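Local coordinates for protein Exo-beta-1,3-glucanase (Streptomyces sp. SirexAA-E, PDB 4PEY) that hydrolyses laminarin and laminarioligosaccharides as a secreted exo-beta-1,3-glucanase, successively cutting glucose units from the non-reducing ends of the chains, at residues G98-D101 against G102-T105. The protein carries 1 engineered substitution. Residues are numbered along the deposited sequence; the frame is centred on the assembly and turned at random.
With BGC (beta-D-glucopyranose), chain C.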
ATOM      1  N   GLY A  98     -11.051  10.817 -15.578  1.00 17.12           N
ATOM      2  CA  GLY A  98     -11.971  10.994 -16.693  1.00 17.71           C
ATOM      3  C   GLY A  98     -12.823   9.765 -16.984  1.00 17.35           C
ATOM      4  O   GLY A  98     -14.010   9.884 -17.296  1.00 19.54           O
ATOM      5  N   TRP A  99     -12.228   8.581 -16.850  1.00 17.82           N
ATOM      6  CA  TRP A  99     -12.910   7.344 -17.230  1.00 17.19           C
ATOM      7  C   TRP A  99     -14.090   7.046 -16.305  1.00 16.75           C
ATOM      8  O   TRP A  99     -15.005   6.303 -16.670  1.00 18.96           O
ATOM      9  CB  TRP A  99     -11.931   6.164 -17.220  1.00 17.08           C
ATOM     10  CG  TRP A  99     -11.519   5.759 -15.830  1.00 16.60           C
ATOM     11  CD1 TRP A  99     -10.526   6.317 -15.067  1.00 15.94           C
ATOM     12  CD2 TRP A  99     -12.100   4.717 -15.032  1.00 15.98           C
ATOM     13  NE1 TRP A  99     -10.452   5.678 -13.848  1.00 15.65           N
ATOM     14  CE2 TRP A  99     -11.406   4.694 -13.802  1.00 15.56           C
ATOM     15  CE3 TRP A  99     -13.139   3.796 -15.244  1.00 17.59           C
ATOM     16  CZ2 TRP A  99     -11.721   3.795 -12.779  1.00 16.50           C
ATOM     17  CZ3 TRP A  99     -13.445   2.898 -14.229  1.00 19.09           C
ATOM     18  CH2 TRP A  99     -12.738   2.906 -13.011  1.00 18.19           C
ATOM     19  N   PHE A 100     -14.057   7.624 -15.108  1.00 17.70           N
ATOM     20  CA  PHE A 100     -15.087   7.389 -14.102  1.00 18.67           C
ATOM     21  C   PHE A 100     -15.774   8.714 -13.779  1.00 19.78           C
ATOM     22  O   PHE A 100     -16.226   8.938 -12.658  1.00 18.64           O
ATOM     23  CB  PHE A 100     -14.470   6.754 -12.846  1.00 18.22           C
ATOM     24  CG  PHE A 100     -15.439   5.948 -12.007  1.00 20.68           C
ATOM     25  CD1 PHE A 100     -16.415   5.159 -12.596  1.00 24.41           C
ATOM     26  CD2 PHE A 100     -15.335   5.947 -10.623  1.00 21.03           C
ATOM     27  CE1 PHE A 100     -17.291   4.408 -11.814  1.00 26.00           C
ATOM     28  CE2 PHE A 100     -16.208   5.203  -9.835  1.00 21.60           C
ATOM     29  CZ  PHE A 100     -17.182   4.430 -10.428  1.00 24.40           C
ATOM     30  N   ASP A 101     -15.814   9.591 -14.783  1.00 20.37           N
ATOM     31  CA  ASP A 101     -16.519  10.871 -14.727  1.00 22.94           C
ATOM     32  C   ASP A 101     -16.150  11.735 -13.524  1.00 19.74           C
ATOM     33  O   ASP A 101     -17.019  12.340 -12.887  1.00 21.16           O
ATOM     34  CB  ASP A 101     -18.025  10.633 -14.744  1.00 26.45           C
ATOM     35  CG  ASP A 101     -18.493   9.950 -16.019  1.00 33.08           C
ATOM     36  OD1 ASP A 101     -17.854  10.142 -17.079  1.00 34.86           O
ATOM     37  OD2 ASP A 101     -19.501   9.219 -15.960  1.00 36.68           O
ATOM     38  N   GLY A 102     -14.858  11.797 -13.223  1.00 17.21           N
ATOM     39  CA  GLY A 102     -14.356  12.695 -12.199  1.00 16.42           C
ATOM     40  C   GLY A 102     -14.266  12.095 -10.811  1.00 16.41           C
ATOM     41  O   GLY A 102     -13.763  12.738  -9.885  1.00 17.01           O
ATOM     42  N   ASN A 103     -14.750  10.864 -10.664  1.00 16.26           N
ATOM     43  CA  ASN A 103     -14.696  10.131  -9.400  1.00 15.64           C
ATOM     44  C   ASN A 103     -13.388   9.341  -9.372  1.00 14.76           C
ATOM     45  O   ASN A 103     -13.203   8.448 -10.187  1.00 14.10           O
ATOM     46  CB  ASN A 103     -15.920   9.208  -9.288  1.00 16.16           C
ATOM     47  CG  ASN A 103     -15.982   8.431  -7.975  1.00 16.86           C
ATOM     48  OD1 ASN A 103     -14.967   8.174  -7.331  1.00 16.82           O
ATOM     49  ND2 ASN A 103     -17.192   8.026  -7.592  1.00 21.04           N
ATOM     50  N   ALA A 104     -12.483   9.677  -8.454  1.00 14.39           N
ATOM     51  CA  ALA A 104     -11.159   9.040  -8.401  1.00 13.02           C
ATOM     52  C   ALA A 104     -11.074   7.840  -7.447  1.00 12.68           C
ATOM     53  O   ALA A 104      -9.983   7.289  -7.248  1.00 12.66           O
ATOM     54  CB  ALA A 104     -10.093  10.073  -8.013  1.00 13.04           C
ATOM     55  N   THR A 105     -12.204   7.415  -6.879  1.00 13.68           N
ATOM     56  CA  THR A 105     -12.178   6.379  -5.844  1.00 12.40           C
ATOM     57  C   THR A 105     -11.989   4.949  -6.355  1.00 12.79           C
ATOM     58  O   THR A 105     -12.010   4.008  -5.555  1.00 13.78           O
ATOM     59  CB  THR A 105     -13.463   6.390  -4.967  1.00 14.54           C
ATOM     60  OG1 THR A 105     -14.620   6.116  -5.774  1.00 16.19           O
ATOM     61  CG2 THR A 105     -13.619   7.722  -4.248  1.00 14.41           C
TER
HETATM   62  C2  BGC C   1     -10.791  14.538 -17.330  1.00 21.32           C
HETATM   63  C3  BGC C   1     -10.007  14.456 -18.633  1.00 21.32           C
HETATM   64  C4  BGC C   1     -10.613  13.425 -19.585  1.00 21.32           C
HETATM   65  C5  BGC C   1     -12.119  13.626 -19.724  1.00 21.32           C
HETATM   66  C6  BGC C   1     -12.741  12.540 -20.612  1.00 21.32           C
HETATM   67  C1  BGC C   1     -12.290  14.651 -17.564  1.00 21.32           C
HETATM   68  O1  BGC C   1     -12.927  14.498 -16.307  1.00 21.32           O
HETATM   69  O2  BGC C   1     -10.328  15.649 -16.585  1.00 21.32           O
HETATM   70  O3  BGC C   1      -8.673  14.116 -18.317  1.00 21.32           O
HETATM   71  O4  BGC C   1      -9.996  13.536 -20.852  1.00 21.32           O
HETATM   72  O5  BGC C   1     -12.738  13.632 -18.449  1.00 21.32           O
HETATM   73  O6  BGC C   1     -12.431  11.246 -20.119  1.00 21.32           O
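Phe-100 and Asn-103 both carry CG swung away from their own backbone N (chi1 -155° and -178°), and across the tight turn that joins them this lays ring and carboxamide side by side, pointing the same way. The touching is done by one flank of the ring: CD2 of Phe-100 sits 3.6 Å from CB of Asn-103, and CE2 comes 3.7 Å from ND2 of the amide. Ring and amide planes are 41° apart, neither stacked flat nor perpendicular. The backbone O of Asn-103 meets the ring at its edge, in plane, 3.3 Å from CD2.

The backbone between them makes a type I' turn from Phe-100 to Asn-103, closed by Asn-103 N donating to Phe-100 O at 3.1 Å. At the turn's second corner Gly-102 has a backbone where any CB would jam against the carbonyl O of Asp-101.

Asn-103 OD1 looks onward along the chain. It takes the backbone N of Thr-105 in the carbonyl plane at 2.9 Å, making an Asx turn, and also the hydroxyl OG1 of Thr-105 at 2.6 Å. With an alanine here, Thr-105 N and OG1 would probably lose their shared acceptor, and the ring flank of Phe-100 its amide neighbour.

CB of Phe-100 also lies over one face of the Trp-99 ring, whose NE1 is hydrogen-bonded to OD1 of Asn-107. The loop follows strand 87-94 and reaches from one bound glycan to the other: Gly-98 CA lies 3.3 Å from O5 of one glucose, while Thr-105 touches another glucose and packs on substrate-binding Trp-152. One carbonyl oxygen gripped by two donors thus holds the Thr-105 hydroxyl and backbone N to one acceptor and probably limits how the hydroxyl can turn, its proton committed to Asn-103.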